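Local coordinates for bifunctional protein FolD (Thermus thermophilus, PDB 6V6Y) that probably oxidises 5,10-methylenetetrahydrofolate with NADP(+) and then hydrolyses the methenyl product to 10-formyltetrahydrofolate, working as a homodimer, at residues E157-G162 with T181-H186; V201-V206 with I222-G227. All coordinates share one frame; numbering follows the deposited sequence.

Contact 1 (E157-G162 with T181-H186); sequences EVVVVG and TVTLAH. With NAP (NADP nicotinamide-adenine-dinucleotide phosphate), chain B.
Val-158, Val-160 and Gly-162 of 157-162 interleave with Thr-181, Thr-183 and Ala-185 through five backbone hydrogen bonds, joining two parallel strands whose axes come within 4.8 Å and are inclined by 21°. In the last of them Gly-162 N reaches Ala-185 O at 2.8 Å from 38° above the carbonyl plane, as the chain leaves the strand. Val-160 and Leu-184 point the same way, toward helix 168-177, with CG1 of Val-160 3.9 Å from CD2 of Leu-184; that methyl also lies 3.6 Å from Gly-162 O. On the other face Val-159 CG2 sits alongside Thr-183 CB at 4.0 Å. The Thr-183 hydroxyl bonds to Thr-183 of the second subunit, where an antiparallel pairing carries the sheet across the dimer. Beyond the strand ends, CA of Gly-162 lies 3.6 Å from O4B of NADP, and CB of His-186 is 3.2 Å from O2X of its 2'-phosphate. The His-186 ring is bonded at both nitrogens, NE2 to Ala-180 O of the second subunit and ND1 to Lys-188 N. This is the first beta-alpha-beta unit of a Rossmann-type domain, with the adenosine ribose and its phosphate at the carboxyl ends of the strands.

Contact 2 (V201-V206 with I222-G227); sequences VLVVAV and IVVDVG. With NAP (NADP nicotinamide-adenine-dinucleotide phosphate), chain B.
Val-203 and Val-224 stand side by side on one face of the sheet, pointing the same way, with their CG1 methyls 4.1 Å apart. Val-203 CG1 is anti to its own backbone N (chi1 -170°), which carries it forward along the strand to CG2 of Val-226 at 3.8 Å; those two side chains cross obliquely. Val-226 turns its CB toward the neighbouring segment, where it meets CB of Ala-205 at 3.7 Å and lies 3.3 Å from Val-204 O, the carbonyl that accepts from Val-226 N. Further back, Val-201 and Ile-222 pair on the same face, and Leu-146 of helix 137-148 packs over Val-201, Ile-222 and Val-224. On the reverse face Leu-202 CB faces CG2 of Val-223 more loosely.

Four backbone hydrogen bonds set this parallel pairing, part of the central sheet of the Rossmann-type NADP-binding domain, and the cofactor runs past its carboxyl ends. CG1 of Val-206 touches O4B of the adenosine ribose at 3.3 Å, while Val-226 O approaches C2N of the nicotinamide ring at 3.2 Å.

Asp-225, on the reverse face, reaches forward along its own chain: OD1 accepts from Gly-227 N at 3.1 Å, 30° out of the carboxylate plane, closing an Asx turn. The same OD1 also takes the backbone N of Asp-238, and OD2 that of Val-239. An alanine here would probably leave these three backbone N-H groups without their acceptor and set the turn at Gly-227 free to shift. Asp-238 in turn accepts from Val-206 N through its OD2, linking the Asx turn to the loop that borders the adenosine ribose.

In the fold
From the N terminus, strand 4-5 goes to one edge of the large sheet; much later strand 157-161 opens contact 1, which closes after helix 168-177 when strand 181-185 returns alongside. Helix 192-196 then leads to strand 201-204, where contact 2 opens; it closes at strand 222-225 after a linker with no helix. The two loops therefore follow in series, neither nesting nor crossing. In space, however, strand 201-204 inserts next to strand 157-161, on the side away from 181-185, and Val-161 N probably bonds to Val-203 O at 2.9 Å. One continuous parallel sheet results, reaching from the dimer-facing strand 181-185 toward strand 249-250, and both contacts touch the same NADP.

Contact 1 (E157-G162 with T181-H186)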
ATOM      1  N   GLU A 157     -10.477 -12.884  -9.458  1.00 43.32           N
ATOM      2  CA  GLU A 157      -9.030 -12.998  -9.570  1.00 44.24           C
ATOM      3  C   GLU A 157      -8.522 -11.886 -10.476  1.00 44.18           C
ATOM      4  O   GLU A 157      -8.732 -11.931 -11.693  1.00 40.64           O
ATOM      5  CB  GLU A 157      -8.663 -14.363 -10.135  1.00 42.25           C
ATOM      6  CG  GLU A 157      -7.244 -14.753  -9.902  1.00 57.15           C
ATOM      7  CD  GLU A 157      -7.151 -16.151  -9.352  1.00 57.15           C
ATOM      8  OE1 GLU A 157      -6.324 -16.921  -9.881  1.00 61.30           O
ATOM      9  OE2 GLU A 157      -7.920 -16.481  -8.418  1.00 54.22           O
ATOM     10  N   VAL A 158      -7.861 -10.886  -9.899  1.00 37.98           N
ATOM     11  CA  VAL A 158      -7.293  -9.780 -10.662  1.00 36.86           C
ATOM     12  C   VAL A 158      -5.775  -9.887 -10.655  1.00 40.61           C
ATOM     13  O   VAL A 158      -5.159 -10.007  -9.583  1.00 39.23           O
ATOM     14  CB  VAL A 158      -7.739  -8.422 -10.099  1.00 40.05           C
ATOM     15  CG1 VAL A 158      -7.160  -7.301 -10.935  1.00 41.18           C
ATOM     16  CG2 VAL A 158      -9.256  -8.349 -10.038  1.00 36.52           C
ATOM     17  N   VAL A 159      -5.170  -9.837 -11.845  1.00 36.03           N
ATOM     18  CA  VAL A 159      -3.727  -9.660 -11.987  1.00 35.27           C
ATOM     19  C   VAL A 159      -3.444  -8.247 -12.492  1.00 39.12           C
ATOM     20  O   VAL A 159      -4.035  -7.790 -13.481  1.00 37.91           O
ATOM     21  CB  VAL A 159      -3.094 -10.716 -12.909  1.00 36.96           C
ATOM     22  CG1 VAL A 159      -1.597 -10.435 -13.085  1.00 31.37           C
ATOM     23  CG2 VAL A 159      -3.325 -12.127 -12.355  1.00 35.71           C
ATOM     24  N   VAL A 160      -2.562  -7.550 -11.788  1.00 35.91           N
ATOM     25  CA  VAL A 160      -2.077  -6.232 -12.165  1.00 35.04           C
ATOM     26  C   VAL A 160      -0.615  -6.405 -12.554  1.00 40.08           C
ATOM     27  O   VAL A 160       0.187  -6.903 -11.751  1.00 40.56           O
ATOM     28  CB  VAL A 160      -2.239  -5.248 -10.997  1.00 38.67           C
ATOM     29  CG1 VAL A 160      -1.705  -3.876 -11.343  1.00 36.88           C
ATOM     30  CG2 VAL A 160      -3.697  -5.218 -10.541  1.00 33.77           C
ATOM     31  N   VAL A 161      -0.263  -6.053 -13.789  1.00 38.59           N
ATOM     32  CA  VAL A 161       1.120  -6.170 -14.242  1.00 38.49           C
ATOM     33  C   VAL A 161       1.738  -4.785 -14.290  1.00 39.39           C
ATOM     34  O   VAL A 161       1.339  -3.941 -15.101  1.00 42.40           O
ATOM     35  CB  VAL A 161       1.239  -6.869 -15.602  1.00 39.91           C
ATOM     36  CG1 VAL A 161       2.719  -7.172 -15.890  1.00 35.19           C
ATOM     37  CG2 VAL A 161       0.400  -8.168 -15.644  1.00 34.47           C
ATOM     38  N   GLY A 162       2.742  -4.570 -13.444  1.00 37.54           N
ATOM     39  CA  GLY A 162       3.359  -3.276 -13.274  1.00 38.40           C
ATOM     40  C   GLY A 162       3.105  -2.816 -11.860  1.00 40.22           C
ATOM     41  O   GLY A 162       1.994  -2.977 -11.345  1.00 37.06           O
ATOM     42  N   THR A 181      -9.293 -10.578  -5.284  1.00 40.38           N
ATOM     43  CA  THR A 181      -8.022 -11.235  -5.005  1.00 39.06           C
ATOM     44  C   THR A 181      -6.986 -10.683  -5.978  1.00 40.13           C
ATOM     45  O   THR A 181      -7.150 -10.801  -7.194  1.00 41.68           O
ATOM     46  CB  THR A 181      -8.131 -12.754  -5.147  1.00 42.74           C
ATOM     47  OG1 THR A 181      -9.066 -13.267  -4.187  1.00 41.76           O
ATOM     48  CG2 THR A 181      -6.758 -13.416  -4.936  1.00 34.11           C
ATOM     49  N   VAL A 182      -5.923 -10.077  -5.453  1.00 36.90           N
ATOM     50  CA  VAL A 182      -5.032  -9.259  -6.265  1.00 36.82           C
ATOM     51  C   VAL A 182      -3.652  -9.890  -6.333  1.00 36.16           C
ATOM     52  O   VAL A 182      -3.075 -10.254  -5.307  1.00 40.15           O
ATOM     53  CB  VAL A 182      -4.945  -7.823  -5.726  1.00 33.57           C
ATOM     54  CG1 VAL A 182      -3.930  -7.046  -6.539  1.00 36.42           C
ATOM     55  CG2 VAL A 182      -6.324  -7.157  -5.816  1.00 37.12           C
ATOM     56  N   THR A 183      -3.118  -9.995  -7.542  1.00 38.45           N
ATOM     57  CA  THR A 183      -1.742 -10.403  -7.778  1.00 36.00           C
ATOM     58  C   THR A 183      -1.038  -9.215  -8.404  1.00 41.00           C
ATOM     59  O   THR A 183      -1.507  -8.678  -9.427  1.00 42.22           O
ATOM     60  CB  THR A 183      -1.676 -11.634  -8.694  1.00 36.75           C
ATOM     61  OG1 THR A 183      -2.388 -12.705  -8.086  1.00 36.22           O
ATOM     62  CG2 THR A 183      -0.251 -12.084  -8.927  1.00 33.76           C
ATOM     63  N   LEU A 184       0.055  -8.776  -7.778  1.00 36.49           N
ATOM     64  CA  LEU A 184       0.912  -7.743  -8.349  1.00 36.61           C
ATOM     65  C   LEU A 184       2.099  -8.431  -9.015  1.00 42.49           C
ATOM     66  O   LEU A 184       2.920  -9.074  -8.341  1.00 40.46           O
ATOM     67  CB  LEU A 184       1.371  -6.738  -7.295  1.00 39.45           C
ATOM     68  CG  LEU A 184       0.563  -5.439  -7.161  1.00 43.51           C
ATOM     69  CD1 LEU A 184       0.920  -4.681  -5.885  1.00 40.33           C
ATOM     70  CD2 LEU A 184       0.735  -4.516  -8.373  1.00 42.66           C
ATOM     71  N   ALA A 185       2.182  -8.308 -10.339  1.00 37.04           N
ATOM     72  CA  ALA A 185       3.292  -8.835 -11.120  1.00 39.17           C
ATOM     73  C   ALA A 185       4.095  -7.678 -11.697  1.00 41.72           C
ATOM     74  O   ALA A 185       3.672  -6.515 -11.668  1.00 41.32           O
ATOM     75  CB  ALA A 185       2.789  -9.776 -12.229  1.00 35.43           C
ATOM     76  N   HIS A 186       5.277  -7.992 -12.205  1.00 40.34           N
ATOM     77  CA  HIS A 186       6.231  -6.938 -12.559  1.00 40.31           C
ATOM     78  C   HIS A 186       7.373  -7.579 -13.332  1.00 41.67           C
ATOM     79  O   HIS A 186       7.327  -8.771 -13.667  1.00 42.92           O
ATOM     80  CB  HIS A 186       6.744  -6.213 -11.314  1.00 40.88           C
ATOM     81  CG  HIS A 186       7.160  -7.149 -10.225  1.00 44.78           C
ATOM     82  ND1 HIS A 186       8.270  -7.963 -10.328  1.00 42.57           N
ATOM     83  CD2 HIS A 186       6.589  -7.441  -9.031  1.00 44.58           C
ATOM     84  CE1 HIS A 186       8.385  -8.683  -9.225  1.00 44.88           C
ATOM     85  NE2 HIS A 186       7.372  -8.395  -8.428  1.00 39.40           N
TER
HETATM   86  PA  NAP B 301       6.717   2.380 -14.775  1.00 44.48           P
HETATM   87  O1A NAP B 301       7.361   3.266 -15.770  1.00 44.70           O
HETATM   88  O2A NAP B 301       7.152   2.710 -13.400  1.00 44.23           O
HETATM   89  O5B NAP B 301       7.028   0.842 -15.132  1.00 44.99           O
HETATM   90  C5B NAP B 301       5.954  -0.052 -15.322  1.00 44.84           C
HETATM   91  C4B NAP B 301       6.217  -1.384 -14.631  1.00 44.43           C
HETATM   92  O4B NAP B 301       6.020  -2.446 -15.542  1.00 44.88           O
HETATM   93  C3B NAP B 301       7.633  -1.509 -14.094  1.00 44.25           C
HETATM   94  O3B NAP B 301       7.622  -1.281 -12.704  1.00 43.59           O
HETATM   95  C2B NAP B 301       8.080  -2.922 -14.442  1.00 44.36           C
HETATM   96  O2B NAP B 301       8.253  -3.737 -13.302  1.00 43.74           O
HETATM   97  C1B NAP B 301       6.953  -3.481 -15.303  1.00 44.86           C
HETATM   98  N9A NAP B 301       7.489  -4.013 -16.571  1.00 46.34           N
HETATM   99  C8A NAP B 301       8.118  -3.293 -17.554  1.00 49.08           C
HETATM  100  N7A NAP B 301       8.462  -4.139 -18.552  1.00 50.16           N
HETATM  101  C5A NAP B 301       8.060  -5.386 -18.223  1.00 48.30           C
HETATM  102  C6A NAP B 301       8.160  -6.606 -18.882  1.00 47.70           C
HETATM  103  N6A NAP B 301       8.747  -6.678 -20.073  1.00 48.94           N
HETATM  104  N1A NAP B 301       7.648  -7.743 -18.292  1.00 46.16           N
HETATM  105  C2A NAP B 301       7.040  -7.660 -17.057  1.00 45.29           C
HETATM  106  N3A NAP B 301       6.944  -6.444 -16.409  1.00 45.11           N
HETATM  107  C4A NAP B 301       7.450  -5.323 -16.979  1.00 46.01           C
HETATM  108  O3  NAP B 301       5.116   2.469 -14.918  1.00 44.41           O
HETATM  109  PN  NAP B 301       4.135   3.668 -15.355  1.00 44.63           P
HETATM  110  O1N NAP B 301       4.720   4.943 -14.884  1.00 44.40           O
HETATM  111  O2N NAP B 301       2.753   3.299 -14.977  1.00 44.09           O
HETATM  112  O5D NAP B 301       4.258   3.615 -16.959  1.00 45.68           O
HETATM  113  C5D NAP B 301       3.829   2.466 -17.655  1.00 46.16           C
HETATM  114  C4D NAP B 301       3.041   2.859 -18.898  1.00 46.83           C
HETATM  115  O4D NAP B 301       1.739   3.299 -18.551  1.00 46.21           O
HETATM  116  C3D NAP B 301       3.725   4.000 -19.636  1.00 47.89           C
HETATM  117  O3D NAP B 301       3.968   3.625 -20.971  1.00 49.65           O
HETATM  118  C2D NAP B 301       2.740   5.145 -19.597  1.00 47.80           C
HETATM  119  O2D NAP B 301       2.663   5.765 -20.859  1.00 50.29           O
HETATM  120  C1D NAP B 301       1.419   4.480 -19.260  1.00 46.82           C
HETATM  121  N1N NAP B 301       0.574   5.380 -18.454  1.00 46.03           N
HETATM  122  C2N NAP B 301      -0.650   5.743 -18.935  1.00 46.49           C
HETATM  123  C3N NAP B 301      -1.468   6.592 -18.202  1.00 45.49           C
HETATM  124  C7N NAP B 301      -2.852   6.895 -18.690  1.00 44.74           C
HETATM  125  O7N NAP B 301      -3.631   7.843 -17.998  1.00 43.54           O
HETATM  126  N7N NAP B 301      -3.311   6.256 -19.764  1.00 45.11           N
HETATM  127  C4N NAP B 301      -1.038   7.069 -16.970  1.00 44.67           C
HETATM  128  C5N NAP B 301       0.210   6.691 -16.490  1.00 45.05           C
HETATM  129  C6N NAP B 301       1.011   5.841 -17.245  1.00 45.50           C
HETATM  130  P2B NAP B 301       9.525  -3.567 -12.324  1.00 43.59           P
HETATM  131  O1X NAP B 301       9.300  -2.395 -11.399  1.00 43.67           O
HETATM  132  O2X NAP B 301       9.671  -4.827 -11.505  1.00 43.72           O
HETATM  133  O3X NAP B 301      10.774  -3.336 -13.141  1.00 43.90           O

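Contact 2 (V201-V206 with I222-G227)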
ATOM      1  N   VAL A 201      -9.783 -10.690 -14.446  1.00 40.24           N
ATOM      2  CA  VAL A 201      -9.564  -9.299 -14.838  1.00 36.36           C
ATOM      3  C   VAL A 201      -8.059  -9.100 -14.896  1.00 41.74           C
ATOM      4  O   VAL A 201      -7.355  -9.363 -13.908  1.00 41.51           O
ATOM      5  CB  VAL A 201     -10.229  -8.304 -13.868  1.00 39.37           C
ATOM      6  CG1 VAL A 201      -9.993  -6.847 -14.304  1.00 35.02           C
ATOM      7  CG2 VAL A 201     -11.725  -8.594 -13.719  1.00 37.16           C
ATOM      8  N   LEU A 202      -7.563  -8.665 -16.053  1.00 38.15           N
ATOM      9  CA  LEU A 202      -6.138  -8.436 -16.273  1.00 36.99           C
ATOM     10  C   LEU A 202      -5.916  -6.960 -16.587  1.00 39.83           C
ATOM     11  O   LEU A 202      -6.494  -6.431 -17.548  1.00 39.40           O
ATOM     12  CB  LEU A 202      -5.627  -9.322 -17.407  1.00 34.74           C
ATOM     13  CG  LEU A 202      -4.152  -9.174 -17.777  1.00 37.43           C
ATOM     14  CD1 LEU A 202      -3.248  -9.688 -16.656  1.00 38.26           C
ATOM     15  CD2 LEU A 202      -3.880  -9.917 -19.061  1.00 38.44           C
ATOM     16  N   VAL A 203      -5.107  -6.294 -15.768  1.00 37.58           N
ATOM     17  CA  VAL A 203      -4.766  -4.890 -15.961  1.00 35.55           C
ATOM     18  C   VAL A 203      -3.278  -4.800 -16.251  1.00 40.00           C
ATOM     19  O   VAL A 203      -2.462  -5.281 -15.458  1.00 38.54           O
ATOM     20  CB  VAL A 203      -5.120  -4.042 -14.726  1.00 37.60           C
ATOM     21  CG1 VAL A 203      -4.982  -2.543 -15.045  1.00 32.54           C
ATOM     22  CG2 VAL A 203      -6.517  -4.393 -14.217  1.00 33.81           C
ATOM     23  N   VAL A 204      -2.918  -4.163 -17.365  1.00 40.96           N
ATOM     24  CA  VAL A 204      -1.526  -4.122 -17.814  1.00 39.55           C
ATOM     25  C   VAL A 204      -1.062  -2.672 -17.867  1.00 42.31           C
ATOM     26  O   VAL A 204      -1.620  -1.863 -18.614  1.00 40.14           O
ATOM     27  CB  VAL A 204      -1.352  -4.809 -19.179  1.00 37.79           C
ATOM     28  CG1 VAL A 204       0.114  -4.853 -19.576  1.00 35.65           C
ATOM     29  CG2 VAL A 204      -1.967  -6.230 -19.159  1.00 30.52           C
ATOM     30  N   ALA A 205      -0.014  -2.345 -17.078  1.00 41.52           N
ATOM     31  CA  ALA A 205       0.607  -1.010 -17.074  1.00 42.80           C
ATOM     32  C   ALA A 205       2.135  -1.165 -17.047  1.00 43.53           C
ATOM     33  O   ALA A 205       2.790  -0.929 -16.033  1.00 47.33           O
ATOM     34  CB  ALA A 205       0.116  -0.168 -15.893  1.00 40.07           C
ATOM     35  N   VAL A 206       2.717  -1.524 -18.187  1.00 41.70           N
ATOM     36  CA  VAL A 206       4.155  -1.754 -18.261  1.00 46.72           C
ATOM     37  C   VAL A 206       4.862  -0.850 -19.263  1.00 50.72           C
ATOM     38  O   VAL A 206       6.080  -0.650 -19.137  1.00 51.45           O
ATOM     39  CB  VAL A 206       4.457  -3.233 -18.584  1.00 48.01           C
ATOM     40  CG1 VAL A 206       3.890  -4.133 -17.497  1.00 45.39           C
ATOM     41  CG2 VAL A 206       3.872  -3.606 -19.923  1.00 43.11           C
ATOM     42  N   ILE A 222     -11.556 -10.067 -18.736  1.00 43.05           N
ATOM     43  CA  ILE A 222     -11.700  -8.622 -18.923  1.00 41.85           C
ATOM     44  C   ILE A 222     -10.301  -8.023 -18.888  1.00 40.91           C
ATOM     45  O   ILE A 222      -9.604  -8.129 -17.871  1.00 43.06           O
ATOM     46  CB  ILE A 222     -12.584  -8.004 -17.827  1.00 44.76           C
ATOM     47  CG1 ILE A 222     -13.876  -8.806 -17.650  1.00 45.16           C
ATOM     48  CG2 ILE A 222     -12.830  -6.511 -18.080  1.00 43.13           C
ATOM     49  CD1 ILE A 222     -14.988  -8.393 -18.544  1.00 49.42           C
ATOM     50  N   VAL A 223      -9.877  -7.403 -19.986  1.00 41.09           N
ATOM     51  CA  VAL A 223      -8.510  -6.912 -20.135  1.00 37.76           C
ATOM     52  C   VAL A 223      -8.532  -5.385 -20.191  1.00 42.86           C
ATOM     53  O   VAL A 223      -9.192  -4.794 -21.059  1.00 44.69           O
ATOM     54  CB  VAL A 223      -7.835  -7.509 -21.378  1.00 35.66           C
ATOM     55  CG1 VAL A 223      -6.429  -6.940 -21.540  1.00 38.85           C
ATOM     56  CG2 VAL A 223      -7.795  -9.040 -21.271  1.00 36.21           C
ATOM     57  N   VAL A 224      -7.792  -4.754 -19.277  1.00 41.04           N
ATOM     58  CA  VAL A 224      -7.680  -3.299 -19.166  1.00 39.85           C
ATOM     59  C   VAL A 224      -6.245  -2.909 -19.509  1.00 38.79           C
ATOM     60  O   VAL A 224      -5.304  -3.354 -18.847  1.00 43.07           O
ATOM     61  CB  VAL A 224      -8.067  -2.819 -17.760  1.00 37.92           C
ATOM     62  CG1 VAL A 224      -7.872  -1.324 -17.624  1.00 36.43           C
ATOM     63  CG2 VAL A 224      -9.515  -3.217 -17.454  1.00 37.27           C
ATOM     64  N   ASP A 225      -6.075  -2.081 -20.537  1.00 40.51           N
ATOM     65  CA  ASP A 225      -4.769  -1.772 -21.113  1.00 39.76           C
ATOM     66  C   ASP A 225      -4.399  -0.329 -20.785  1.00 43.62           C
ATOM     67  O   ASP A 225      -4.884   0.605 -21.424  1.00 45.08           O
ATOM     68  CB  ASP A 225      -4.803  -2.006 -22.616  1.00 38.90           C
ATOM     69  CG  ASP A 225      -3.432  -1.903 -23.270  1.00 41.68           C
ATOM     70  OD1 ASP A 225      -2.451  -1.483 -22.615  1.00 41.58           O
ATOM     71  OD2 ASP A 225      -3.345  -2.249 -24.468  1.00 50.51           O
ATOM     72  N   VAL A 226      -3.503  -0.149 -19.814  1.00 43.17           N
ATOM     73  CA  VAL A 226      -3.102   1.191 -19.380  1.00 42.21           C
ATOM     74  C   VAL A 226      -1.960   1.753 -20.217  1.00 42.53           C
ATOM     75  O   VAL A 226      -1.688   2.961 -20.150  1.00 43.78           O
ATOM     76  CB  VAL A 226      -2.726   1.159 -17.878  1.00 46.40           C
ATOM     77  CG1 VAL A 226      -2.495   2.555 -17.317  1.00 40.23           C
ATOM     78  CG2 VAL A 226      -3.816   0.442 -17.065  1.00 41.14           C
ATOM     79  N   GLY A 227      -1.306   0.933 -21.037  1.00 42.76           N
ATOM     80  CA  GLY A 227      -0.134   1.405 -21.749  1.00 43.83           C
ATOM     81  C   GLY A 227      -0.475   2.480 -22.765  1.00 52.16           C
ATOM     82  O   GLY A 227      -1.549   2.496 -23.367  1.00 48.41           O
TER
HETATM   83  PA  NAP B 301       6.717   2.380 -14.775  1.00 44.48           P
HETATM   84  O1A NAP B 301       7.361   3.266 -15.770  1.00 44.70           O
HETATM   85  O2A NAP B 301       7.152   2.710 -13.400  1.00 44.23           O
HETATM   86  O5B NAP B 301       7.028   0.842 -15.132  1.00 44.99           O
HETATM   87  C5B NAP B 301       5.954  -0.052 -15.322  1.00 44.84           C
HETATM   88  C4B NAP B 301       6.217  -1.384 -14.631  1.00 44.43           C
HETATM   89  O4B NAP B 301       6.020  -2.446 -15.542  1.00 44.88           O
HETATM   90  C3B NAP B 301       7.633  -1.509 -14.094  1.00 44.25           C
HETATM   91  O3B NAP B 301       7.622  -1.281 -12.704  1.00 43.59           O
HETATM   92  C2B NAP B 301       8.080  -2.922 -14.442  1.00 44.36           C
HETATM   93  O2B NAP B 301       8.253  -3.737 -13.302  1.00 43.74           O
HETATM   94  C1B NAP B 301       6.953  -3.481 -15.303  1.00 44.86           C
HETATM   95  N9A NAP B 301       7.489  -4.013 -16.571  1.00 46.34           N
HETATM   96  C8A NAP B 301       8.118  -3.293 -17.554  1.00 49.08           C
HETATM   97  N7A NAP B 301       8.462  -4.139 -18.552  1.00 50.16           N
HETATM   98  C5A NAP B 301       8.060  -5.386 -18.223  1.00 48.30           C
HETATM   99  C6A NAP B 301       8.160  -6.606 -18.882  1.00 47.70           C
HETATM  100  N6A NAP B 301       8.747  -6.678 -20.073  1.00 48.94           N
HETATM  101  N1A NAP B 301       7.648  -7.743 -18.292  1.00 46.16           N
HETATM  102  C2A NAP B 301       7.040  -7.660 -17.057  1.00 45.29           C
HETATM  103  N3A NAP B 301       6.944  -6.444 -16.409  1.00 45.11           N
HETATM  104  C4A NAP B 301       7.450  -5.323 -16.979  1.00 46.01           C
HETATM  105  O3  NAP B 301       5.116   2.469 -14.918  1.00 44.41           O
HETATM  106  PN  NAP B 301       4.135   3.668 -15.355  1.00 44.63           P
HETATM  107  O1N NAP B 301       4.720   4.943 -14.884  1.00 44.40           O
HETATM  108  O2N NAP B 301       2.753   3.299 -14.977  1.00 44.09           O
HETATM  109  O5D NAP B 301       4.258   3.615 -16.959  1.00 45.68           O
HETATM  110  C5D NAP B 301       3.829   2.466 -17.655  1.00 46.16           C
HETATM  111  C4D NAP B 301       3.041   2.859 -18.898  1.00 46.83           C
HETATM  112  O4D NAP B 301       1.739   3.299 -18.551  1.00 46.21           O
HETATM  113  C3D NAP B 301       3.725   4.000 -19.636  1.00 47.89           C
HETATM  114  O3D NAP B 301       3.968   3.625 -20.971  1.00 49.65           O
HETATM  115  C2D NAP B 301       2.740   5.145 -19.597  1.00 47.80           C
HETATM  116  O2D NAP B 301       2.663   5.765 -20.859  1.00 50.29           O
HETATM  117  C1D NAP B 301       1.419   4.480 -19.260  1.00 46.82           C
HETATM  118  N1N NAP B 301       0.574   5.380 -18.454  1.00 46.03           N
HETATM  119  C2N NAP B 301      -0.650   5.743 -18.935  1.00 46.49           C
HETATM  120  C3N NAP B 301      -1.468   6.592 -18.202  1.00 45.49           C
HETATM  121  C7N NAP B 301      -2.852   6.895 -18.690  1.00 44.74           C
HETATM  122  O7N NAP B 301      -3.631   7.843 -17.998  1.00 43.54           O
HETATM  123  N7N NAP B 301      -3.311   6.256 -19.764  1.00 45.11           N
HETATM  124  C4N NAP B 301      -1.038   7.069 -16.970  1.00 44.67           C
HETATM  125  C5N NAP B 301       0.210   6.691 -16.490  1.00 45.05           C
HETATM  126  C6N NAP B 301       1.011   5.841 -17.245  1.00 45.50           C
HETATM  127  P2B NAP B 301       9.525  -3.567 -12.324  1.00 43.59           P
HETATM  128  O1X NAP B 301       9.300  -2.395 -11.399  1.00 43.67           O
HETATM  129  O2X NAP B 301       9.671  -4.827 -11.505  1.00 43.72           O
HETATM  130  O3X NAP B 301      10.774  -3.336 -13.141  1.00 43.90           O